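Local coordinates for alginate lyase (Chitinophaga sp. MD30, PDB 6KCW), which cleaves the polysaccharide alginate by a lyase mechanism in which a lysine serves as both the catalytic base and the catalytic acid, at residues Gly95-Glu100 and Ile206-Phe211; Gly114-Met119 and Val165-Lys170; Arg127-Pro132 and Gly148-Ser153; Gly179-Ile184 and Leu191-Arg196. One frame throughout, in Å; residues are numbered along the deposited sequence.

Contact 1: Gly95-Glu100 and Ile206-Phe211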
# COMPACT_ATOMS: atom_id res chain seq x y z
N GLY A 95 -2.55 0.84 1.83
CA GLY A 95 -2.35 2.25 2.07
C GLY A 95 -3.60 3.07 1.80
O GLY A 95 -4.71 2.53 1.76
N PHE A 96 -3.43 4.38 1.60
CA PHE A 96 -4.54 5.30 1.46
C PHE A 96 -4.27 6.25 0.31
O PHE A 96 -3.12 6.47 -0.08
CB PHE A 96 -4.79 6.10 2.75
CG PHE A 96 -5.24 5.26 3.91
CD1 PHE A 96 -6.55 4.81 4.00
CD2 PHE A 96 -4.34 4.91 4.92
CE1 PHE A 96 -6.96 4.03 5.08
CE2 PHE A 96 -4.76 4.14 6.01
CZ PHE A 96 -6.07 3.71 6.09
N SER A 97 -5.36 6.82 -0.21
CA SER A 97 -5.29 7.81 -1.27
C SER A 97 -6.20 8.99 -0.94
O SER A 97 -7.39 8.81 -0.69
CB SER A 97 -5.74 7.22 -2.59
OG SER A 97 -7.14 7.13 -2.54
N ILE A 98 -5.64 10.19 -0.99
CA ILE A 98 -6.37 11.43 -0.76
C ILE A 98 -6.66 12.09 -2.11
O ILE A 98 -5.82 12.06 -3.01
CB ILE A 98 -5.58 12.36 0.17
CG1 ILE A 98 -5.60 11.82 1.59
CG2 ILE A 98 -6.12 13.78 0.13
CD1 ILE A 98 -4.83 12.67 2.59
N GLY A 99 -7.87 12.65 -2.24
CA GLY A 99 -8.24 13.38 -3.45
C GLY A 99 -8.16 12.55 -4.71
O GLY A 99 -8.69 11.44 -4.80
N GLU A 100 -7.48 13.10 -5.72
CA GLU A 100 -7.25 12.40 -6.99
C GLU A 100 -6.33 11.19 -6.84
O GLU A 100 -6.12 10.47 -7.82
CB GLU A 100 -6.67 13.39 -8.04
CG GLU A 100 -7.72 14.24 -8.79
CD GLU A 100 -7.13 15.30 -9.75
OE1 GLU A 100 -7.84 16.30 -10.01
OE2 GLU A 100 -5.97 15.17 -10.25
N ILE A 206 -9.35 11.71 2.71
CA ILE A 206 -9.03 10.32 2.43
C ILE A 206 -10.25 9.67 1.80
O ILE A 206 -11.34 9.67 2.38
CB ILE A 206 -8.61 9.58 3.71
CG1 ILE A 206 -7.36 10.21 4.31
CG2 ILE A 206 -8.35 8.13 3.40
CD1 ILE A 206 -7.56 10.57 5.74
N LYS A 207 -10.07 9.13 0.60
CA LYS A 207 -11.19 8.64 -0.18
C LYS A 207 -11.21 7.13 -0.35
O LYS A 207 -12.29 6.54 -0.39
CB LYS A 207 -11.20 9.31 -1.56
CG LYS A 207 -11.79 10.71 -1.54
CD LYS A 207 -11.76 11.33 -2.92
CE LYS A 207 -12.84 12.40 -3.04
NZ LYS A 207 -12.77 13.42 -1.94
N ASN A 208 -10.05 6.48 -0.46
CA ASN A 208 -10.11 5.04 -0.55
C ASN A 208 -8.81 4.42 -0.05
O ASN A 208 -7.78 5.09 0.09
CB ASN A 208 -10.48 4.59 -1.99
CG ASN A 208 -9.47 4.98 -3.05
OD1 ASN A 208 -8.26 4.79 -2.88
ND2 ASN A 208 -9.97 5.47 -4.17
N MET A 209 -8.91 3.13 0.27
CA MET A 209 -7.77 2.33 0.71
C MET A 209 -7.15 1.62 -0.49
O MET A 209 -7.85 1.00 -1.29
CB MET A 209 -8.22 1.33 1.78
CG MET A 209 -7.14 0.37 2.21
SD MET A 209 -7.69 -0.93 3.33
CE MET A 209 -8.80 -1.87 2.29
N THR A 210 -5.83 1.74 -0.62
CA THR A 210 -5.10 1.08 -1.69
C THR A 210 -4.63 -0.29 -1.24
O THR A 210 -4.12 -0.45 -0.13
CB THR A 210 -3.90 1.91 -2.13
OG1 THR A 210 -2.99 2.05 -1.03
CG2 THR A 210 -4.32 3.30 -2.63
N PHE A 211 -4.79 -1.27 -2.12
CA PHE A 211 -4.25 -2.62 -1.92
C PHE A 211 -3.43 -2.93 -3.17
O PHE A 211 -3.93 -3.54 -4.12
CB PHE A 211 -5.35 -3.64 -1.68
CG PHE A 211 -4.83 -5.03 -1.45
CD1 PHE A 211 -3.57 -5.23 -0.90
CD2 PHE A 211 -5.60 -6.14 -1.80
CE1 PHE A 211 -3.09 -6.51 -0.70
CE2 PHE A 211 -5.12 -7.43 -1.60
CZ PHE A 211 -3.87 -7.61 -1.05
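S97 OG donates a short hydrogen bond of 2.6 Å to N208 OD1, arriving from above the side-chain amide plane, 64° out of it. In both residues the first torsion sets the next atom between the backbone N and the carbonyl carbon (chi1 76° for S97 OG, 63° for N208 CG). On the other face of this antiparallel strand pair the contacts are apolar. I206 splits its two branches: CG1 rests 3.6 Å from CG1 of I98, while CG2 meets F96 CD1 at 3.8 Å.

The backbone positions these groups. G95 and T210 exchange a pair of hydrogen bonds, T210 N lying 2.7 Å from G95 O. Further along, S97 N binds N208 O at 3.0 Å, but S97 O accepts from K207 N, also at 3.0 Å. K207 and N208 therefore both face S97 in a classic beta bulge, which shifts the register by one and lets I98 pair with I206. Beyond, F96, I98 and I206 pack on I169 of strand 162-170 in the facing sheet.

Two chemistries are thus kept apart, a buried hydroxyl satisfied by a neighbouring amide on one face and hydrocarbon turned to the core on the other.

Contact 2: Gly114-Met119 and Val165-Lys170. With PO4 (phosphate ion), chain B.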
# COMPACT_ATOMS: atom_id res chain seq x y z
N GLY A 114 -2.87 12.82 -3.44
CA GLY A 114 -1.66 12.06 -3.22
C GLY A 114 -2.02 10.67 -2.73
O GLY A 114 -3.19 10.31 -2.66
N THR A 115 -0.99 9.89 -2.42
CA THR A 115 -1.17 8.57 -1.80
C THR A 115 -0.12 8.32 -0.73
O THR A 115 1.00 8.84 -0.78
CB THR A 115 -1.08 7.40 -2.79
OG1 THR A 115 0.11 7.54 -3.58
CG2 THR A 115 -2.32 7.32 -3.66
N LEU A 116 -0.50 7.49 0.25
CA LEU A 116 0.41 6.92 1.24
C LEU A 116 0.43 5.42 0.94
O LEU A 116 -0.52 4.71 1.28
CB LEU A 116 -0.07 7.24 2.65
CG LEU A 116 0.87 7.27 3.88
CD1 LEU A 116 0.08 7.59 5.14
CD2 LEU A 116 1.63 5.95 4.04
N ARG A 117 1.48 4.95 0.29
CA ARG A 117 1.69 3.52 0.07
C ARG A 117 3.08 3.14 0.56
O ARG A 117 3.85 3.98 1.04
CB ARG A 117 1.52 3.12 -1.41
CG ARG A 117 0.12 3.35 -1.95
CD ARG A 117 0.04 3.17 -3.47
NE ARG A 117 1.09 3.89 -4.17
CZ ARG A 117 1.39 3.71 -5.45
NH1 ARG A 117 0.71 2.84 -6.19
NH2 ARG A 117 2.37 4.41 -6.00
N MET A 118 3.40 1.85 0.43
CA MET A 118 4.67 1.31 0.91
C MET A 118 5.26 0.40 -0.16
O MET A 118 4.54 -0.27 -0.90
CB MET A 118 4.51 0.54 2.24
CG MET A 118 5.85 0.13 2.90
SD MET A 118 5.69 -0.70 4.50
CE MET A 118 4.94 -2.26 3.99
N MET A 119 6.60 0.38 -0.22
CA MET A 119 7.31 -0.45 -1.17
C MET A 119 8.35 -1.30 -0.45
O MET A 119 8.78 -0.99 0.66
CB MET A 119 8.04 0.38 -2.24
CG MET A 119 7.15 1.19 -3.13
SD MET A 119 8.15 1.94 -4.42
CE MET A 119 8.88 0.54 -5.28
N VAL A 165 2.50 -4.04 9.98
CA VAL A 165 2.52 -2.68 9.46
C VAL A 165 1.33 -1.93 10.03
O VAL A 165 0.19 -2.40 9.93
CB VAL A 165 2.47 -2.69 7.92
CG1 VAL A 165 2.78 -1.30 7.35
CG2 VAL A 165 3.39 -3.76 7.36
N HIS A 166 1.60 -0.78 10.64
CA HIS A 166 0.59 0.21 11.01
C HIS A 166 0.77 1.46 10.14
O HIS A 166 1.89 1.97 9.99
CB HIS A 166 0.69 0.58 12.50
CG HIS A 166 -0.25 1.66 12.91
ND1 HIS A 166 -1.59 1.44 13.10
CD2 HIS A 166 -0.04 2.98 13.15
CE1 HIS A 166 -2.18 2.57 13.45
NE2 HIS A 166 -1.26 3.52 13.47
N VAL A 167 -0.33 1.94 9.56
CA VAL A 167 -0.33 3.16 8.76
C VAL A 167 -1.36 4.12 9.35
O VAL A 167 -2.46 3.70 9.73
CB VAL A 167 -0.65 2.86 7.28
CG1 VAL A 167 -1.13 4.11 6.57
CG2 VAL A 167 0.56 2.27 6.58
N TYR A 168 -0.99 5.39 9.45
CA TYR A 168 -1.86 6.45 9.94
C TYR A 168 -1.73 7.64 9.01
O TYR A 168 -0.62 8.04 8.65
CB TYR A 168 -1.49 6.88 11.37
CG TYR A 168 -2.22 8.12 11.85
CD1 TYR A 168 -3.61 8.16 11.87
CD2 TYR A 168 -1.53 9.23 12.32
CE1 TYR A 168 -4.29 9.27 12.32
CE2 TYR A 168 -2.21 10.36 12.78
CZ TYR A 168 -3.60 10.36 12.77
OH TYR A 168 -4.30 11.46 13.21
N ILE A 169 -2.87 8.22 8.62
CA ILE A 169 -2.91 9.33 7.67
C ILE A 169 -3.91 10.37 8.17
O ILE A 169 -4.95 10.03 8.73
CB ILE A 169 -3.26 8.84 6.25
CG1 ILE A 169 -3.12 9.97 5.23
CG2 ILE A 169 -4.68 8.31 6.20
CD1 ILE A 169 -3.41 9.53 3.87
N LYS A 170 -3.57 11.64 7.98
CA LYS A 170 -4.43 12.75 8.37
C LYS A 170 -4.40 13.79 7.26
O LYS A 170 -3.32 14.19 6.82
CB LYS A 170 -3.97 13.35 9.69
CG LYS A 170 -4.76 14.53 10.20
CD LYS A 170 -3.93 15.22 11.27
CE LYS A 170 -4.78 15.80 12.38
NZ LYS A 170 -5.16 17.21 12.13
P PO4 B . 4.69 4.97 -9.39
O1 PO4 B . 3.40 4.24 -9.06
O2 PO4 B . 4.72 5.26 -10.87
O3 PO4 B . 5.89 4.09 -9.11
O4 PO4 B . 4.74 6.29 -8.62
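L116 drops its CD1 methyl into a shallow hollow on strand 165-170 whose walls are the side chains of V167 and I169 and whose floor is the intervening backbone. CD1 lies 4.0 Å from V167 CG1 and 3.7 Å from I169 CB, with Y168 O below it at 3.6 Å. The two walls are met differently: L116 and V167 come tip to tip, whereas L116 and I169 slide past each other in opposite directions, so the leucine sits alongside the isoleucine. Two residues on, M118 makes the second bump. Its chain runs extended until chi3 (69°) turns the CE methyl, which abuts V165 CG2 at 4.0 Å, again tip to tip. W197 touches both L116 and I169.

The strands run antiparallel with axes 8.9 Å apart, and the side chains of L116 and M118 reach across that spacing. R117, between the two bumps, points away from strand 165-170. Its NH2 gives a nearly straight hydrogen bond of 3.2 Å to a phosphate ion, whose O1 lies at the edge of the guanidinium and in its plane. K91 and Y133 bind the same ion, probably a guest from the crystallisation liquor, while R117 NH1 bonds to H212 ND1.

Side chains that alternate along each strand, with L116 and M118 meeting V165, V167 and I169 between two sheets, fit the two-sheet beta sandwich of the concanavalin clan.

Contact 3: Arg127-Pro132 and Gly148-Ser153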
# COMPACT_ATOMS: atom_id res chain seq x y z
N ARG A 127 21.21 -4.13 -0.65
CA ARG A 127 20.32 -4.01 0.50
C ARG A 127 18.87 -4.03 0.05
O ARG A 127 18.53 -3.53 -1.02
CB ARG A 127 20.63 -2.71 1.27
CG ARG A 127 20.30 -2.78 2.77
CD ARG A 127 20.90 -1.60 3.57
NE ARG A 127 20.13 -0.36 3.45
CZ ARG A 127 19.16 0.01 4.27
NH1 ARG A 127 18.82 -0.75 5.31
NH2 ARG A 127 18.53 1.16 4.08
N VAL A 128 18.01 -4.63 0.88
CA VAL A 128 16.59 -4.79 0.57
C VAL A 128 15.78 -4.37 1.80
O VAL A 128 15.97 -4.94 2.88
CB VAL A 128 16.23 -6.23 0.16
CG1 VAL A 128 14.73 -6.36 -0.02
CG2 VAL A 128 16.97 -6.62 -1.11
N PHE A 129 14.86 -3.42 1.63
CA PHE A 129 14.14 -2.88 2.77
C PHE A 129 12.71 -2.52 2.38
O PHE A 129 12.31 -2.59 1.22
CB PHE A 129 14.86 -1.65 3.35
CG PHE A 129 15.37 -0.69 2.30
CD1 PHE A 129 14.54 0.30 1.79
CD2 PHE A 129 16.67 -0.78 1.83
CE1 PHE A 129 14.99 1.18 0.82
CE2 PHE A 129 17.14 0.10 0.86
CZ PHE A 129 16.29 1.08 0.35
N PHE A 130 11.94 -2.14 3.40
CA PHE A 130 10.70 -1.40 3.22
C PHE A 130 11.02 0.09 3.09
O PHE A 130 12.08 0.56 3.51
CB PHE A 130 9.74 -1.65 4.40
CG PHE A 130 9.10 -3.01 4.40
CD1 PHE A 130 8.25 -3.39 3.36
CD2 PHE A 130 9.33 -3.90 5.43
CE1 PHE A 130 7.65 -4.63 3.35
CE2 PHE A 130 8.72 -5.15 5.43
CZ PHE A 130 7.88 -5.52 4.37
N GLN A 131 10.11 0.84 2.46
CA GLN A 131 10.32 2.27 2.35
C GLN A 131 8.97 2.93 2.11
O GLN A 131 8.17 2.40 1.33
CB GLN A 131 11.29 2.63 1.20
CG GLN A 131 10.71 2.53 -0.23
CD GLN A 131 11.70 2.90 -1.34
OE1 GLN A 131 12.90 3.03 -1.10
NE2 GLN A 131 11.18 3.09 -2.55
N PRO A 132 8.68 4.04 2.77
CA PRO A 132 7.50 4.82 2.39
C PRO A 132 7.59 5.20 0.92
O PRO A 132 8.66 5.24 0.31
CB PRO A 132 7.59 6.07 3.28
CG PRO A 132 8.60 5.74 4.34
CD PRO A 132 9.53 4.72 3.76
N GLY A 148 13.45 9.68 2.41
CA GLY A 148 14.71 9.09 2.80
C GLY A 148 14.62 7.96 3.81
O GLY A 148 15.63 7.62 4.42
N LYS A 149 13.44 7.36 4.01
CA LYS A 149 13.25 6.44 5.13
C LYS A 149 13.25 4.98 4.68
O LYS A 149 12.83 4.65 3.57
CB LYS A 149 11.94 6.74 5.87
CG LYS A 149 11.74 8.22 6.22
CD LYS A 149 12.85 8.70 7.14
CE LYS A 149 12.48 9.99 7.87
NZ LYS A 149 13.48 10.34 8.92
N SER A 150 13.72 4.10 5.56
CA SER A 150 13.73 2.68 5.24
C SER A 150 13.62 1.85 6.51
O SER A 150 14.00 2.29 7.60
CB SER A 150 14.99 2.29 4.46
OG SER A 150 16.15 2.42 5.26
N TYR A 151 13.07 0.65 6.35
CA TYR A 151 13.03 -0.33 7.42
C TYR A 151 13.51 -1.67 6.87
O TYR A 151 12.96 -2.20 5.90
CB TYR A 151 11.63 -0.47 8.01
CG TYR A 151 11.53 -1.43 9.17
CD1 TYR A 151 11.34 -2.80 8.96
CD2 TYR A 151 11.63 -0.99 10.49
CE1 TYR A 151 11.25 -3.68 10.02
CE2 TYR A 151 11.54 -1.87 11.57
CZ TYR A 151 11.35 -3.22 11.32
OH TYR A 151 11.25 -4.10 12.37
N PRO A 152 14.56 -2.23 7.51
CA PRO A 152 15.21 -1.62 8.67
C PRO A 152 16.12 -0.46 8.28
O PRO A 152 16.43 -0.32 7.08
CB PRO A 152 16.00 -2.78 9.27
CG PRO A 152 16.35 -3.62 8.08
CD PRO A 152 15.21 -3.48 7.10
N SER A 153 16.52 0.38 9.25
CA SER A 153 17.38 1.52 8.92
C SER A 153 18.76 1.06 8.45
O SER A 153 19.37 1.71 7.61
CB SER A 153 17.51 2.48 10.12
OG SER A 153 17.96 1.83 11.30
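R127 turns the edge of its guanidinium to the loop 148-153, with NH1 bonded to P152 O at 3.0 Å and NH2 to S150 OG at 2.9 Å. Both acceptors lie within a few degrees of the guanidinium plane, and NH1 also binds G155 O. The arginine chain bends at chi3 (79°), the torsion that places NE. One face of the guanidinium is met by F129 CD2, 3.4 Å above the plane and offset toward the rim. S150 OG in turn donates to P152 O, reaching it from the face of that carbonyl opposite to R127 NH1.

The backbones join in a single antiparallel bridge, F130 N to Y151 O at 2.7 Å and Y151 N back to F130 O, by which the loop pairs with strand 128-135 while that strand's other neighbour is strand 113-122.

With chi1 at 43°, F129 CG sits between its backbone N and carbonyl carbon, and the ring meets S150 CB at F129 CD1 (3.4 Å), with S150 OG over one ring face. A cis peptide bond precedes P152, whose CD approaches F129 CB at 4.2 Å. At the far end P132 and K149 cross obliquely, P132 CG meeting K149 CB at 3.8 Å.

Contact 4: Gly179-Ile184 and Leu191-Arg196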
# COMPACT_ATOMS: atom_id res chain seq x y z
N GLY A 179 -1.29 18.11 7.86
CA GLY A 179 -1.63 16.71 7.67
C GLY A 179 -0.63 15.81 8.38
O GLY A 179 0.20 16.24 9.17
N ARG A 180 -0.72 14.52 8.06
CA ARG A 180 0.18 13.55 8.69
C ARG A 180 0.29 12.31 7.82
O ARG A 180 -0.71 11.84 7.29
CB ARG A 180 -0.32 13.15 10.09
CG ARG A 180 0.75 12.57 10.98
CD ARG A 180 1.43 13.67 11.82
NE ARG A 180 2.23 13.08 12.89
CZ ARG A 180 1.86 13.04 14.17
NH1 ARG A 180 0.71 13.58 14.56
NH2 ARG A 180 2.66 12.48 15.07
N ALA A 181 1.51 11.78 7.71
CA ALA A 181 1.74 10.47 7.09
C ALA A 181 2.61 9.64 8.02
O ALA A 181 3.71 10.07 8.39
CB ALA A 181 2.41 10.62 5.71
N GLN A 182 2.15 8.44 8.38
CA GLN A 182 2.88 7.63 9.35
C GLN A 182 2.87 6.17 8.93
O GLN A 182 1.83 5.63 8.54
CB GLN A 182 2.27 7.77 10.75
CG GLN A 182 2.91 6.88 11.82
CD GLN A 182 2.22 7.01 13.18
OE1 GLN A 182 1.46 6.13 13.59
NE2 GLN A 182 2.47 8.11 13.87
N ILE A 183 4.04 5.52 9.04
CA ILE A 183 4.19 4.08 8.85
C ILE A 183 4.96 3.50 10.03
O ILE A 183 6.07 3.95 10.34
CB ILE A 183 4.93 3.74 7.55
CG1 ILE A 183 4.13 4.22 6.33
CG2 ILE A 183 5.19 2.23 7.47
CD1 ILE A 183 4.90 4.15 5.06
N ILE A 184 4.39 2.48 10.67
CA ILE A 184 4.99 1.81 11.82
C ILE A 184 5.10 0.33 11.49
O ILE A 184 4.10 -0.31 11.15
CB ILE A 184 4.18 2.01 13.11
CG1 ILE A 184 3.76 3.47 13.29
CG2 ILE A 184 4.98 1.54 14.33
CD1 ILE A 184 4.89 4.41 13.69
N LEU A 191 8.21 6.08 9.19
CA LEU A 191 7.93 7.46 8.81
C LEU A 191 6.84 7.98 9.73
O LEU A 191 5.81 7.32 9.89
CB LEU A 191 7.47 7.55 7.35
CG LEU A 191 7.01 8.94 6.90
CD1 LEU A 191 8.20 9.87 6.75
CD2 LEU A 191 6.20 8.87 5.61
N ASP A 192 7.08 9.15 10.33
CA ASP A 192 6.05 9.82 11.12
C ASP A 192 6.30 11.32 10.97
O ASP A 192 7.01 11.93 11.76
CB ASP A 192 6.08 9.38 12.59
CG ASP A 192 5.14 10.20 13.47
OD1 ASP A 192 4.13 10.72 12.96
OD2 ASP A 192 5.43 10.34 14.68
N THR A 193 5.71 11.90 9.92
CA THR A 193 5.96 13.29 9.57
C THR A 193 4.66 14.05 9.38
O THR A 193 3.66 13.50 8.92
CB THR A 193 6.78 13.42 8.28
OG1 THR A 193 6.91 14.81 7.96
CG2 THR A 193 6.06 12.73 7.14
N ALA A 194 4.69 15.33 9.73
CA ALA A 194 3.63 16.20 9.28
C ALA A 194 3.84 16.45 7.79
O ALA A 194 4.95 16.31 7.27
CB ALA A 194 3.61 17.49 10.09
N ILE A 195 2.76 16.79 7.09
CA ILE A 195 2.79 16.77 5.63
C ILE A 195 1.66 17.64 5.11
O ILE A 195 0.66 17.86 5.79
CB ILE A 195 2.67 15.31 5.11
CG1 ILE A 195 3.16 15.18 3.68
CG2 ILE A 195 1.24 14.84 5.21
CD1 ILE A 195 3.01 13.77 3.10
N ARG A 196 1.83 18.13 3.89
CA ARG A 196 0.78 18.79 3.13
C ARG A 196 0.39 17.84 2.01
O ARG A 196 1.24 17.48 1.18
CB ARG A 196 1.26 20.14 2.61
CG ARG A 196 0.32 20.89 1.67
CD ARG A 196 0.70 22.37 1.60
NE ARG A 196 2.07 22.56 1.14
CZ ARG A 196 2.58 23.73 0.74
NH1 ARG A 196 1.83 24.83 0.73
NH2 ARG A 196 3.84 23.79 0.33
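R180 reaches across a beta hairpin, formed by strands 179-185 and 188-195, to D192 on the neighbouring strand. From the start its chain keeps to the backbone of T193: CB lies 4.2 Å from T193 O and CG 3.7 Å from the same oxygen. The second torsion (chi2 91°) then places CD, which remains beside T193 O and comes near A194 CA. NE makes the salt bridge, 3.0 Å from D192 OD1 and on the syn side of the carboxylate. R180 NH2 adds a weak bond to D192 OD1 at 3.1 Å. The guanidinium and carboxylate planes are nearly coplanar, 22° apart.

Q182 lies side by side with D192, pointing the same way, and its NE2 makes another weak bond to D192 OD1 at 3.2 Å. Its amide stands almost perpendicular to the carboxylate (86°). One oxygen thus gathers three donors, an arrangement likely to favour the ionised acid.

On the inward face A181 CB touches both L191 CD2 and I195 CD1, the latter at 4.1 Å, with W197 beyond. Straight reciprocal backbone bonds between A181 and T193 hold the middle of the hairpin. The hydroxyl of T193 turns along its own strand, OG1 donating to A194 O at 2.6 Å.

In the fold
From the N terminus, 95-100 comes first, and its partner 206-211 closes the outermost loop, contact 1, around all the others. Contact 2 opens next at 114-119, and contact 3, opening at 127-132, closes at 148-153 before contact 2 closes at 165-170; contact 3 is therefore nested in contact 2. Contact 4 follows in series, a short hairpin still inside contact 1, and none of the loops cross. Contact 1 ties neighbours within one sheet, contact 4 neighbours within the other, and contact 2 spans the two. Contact 3 fastens a loop to a strand of the first sheet, and its P132 and K149 touch L191 of contact 4.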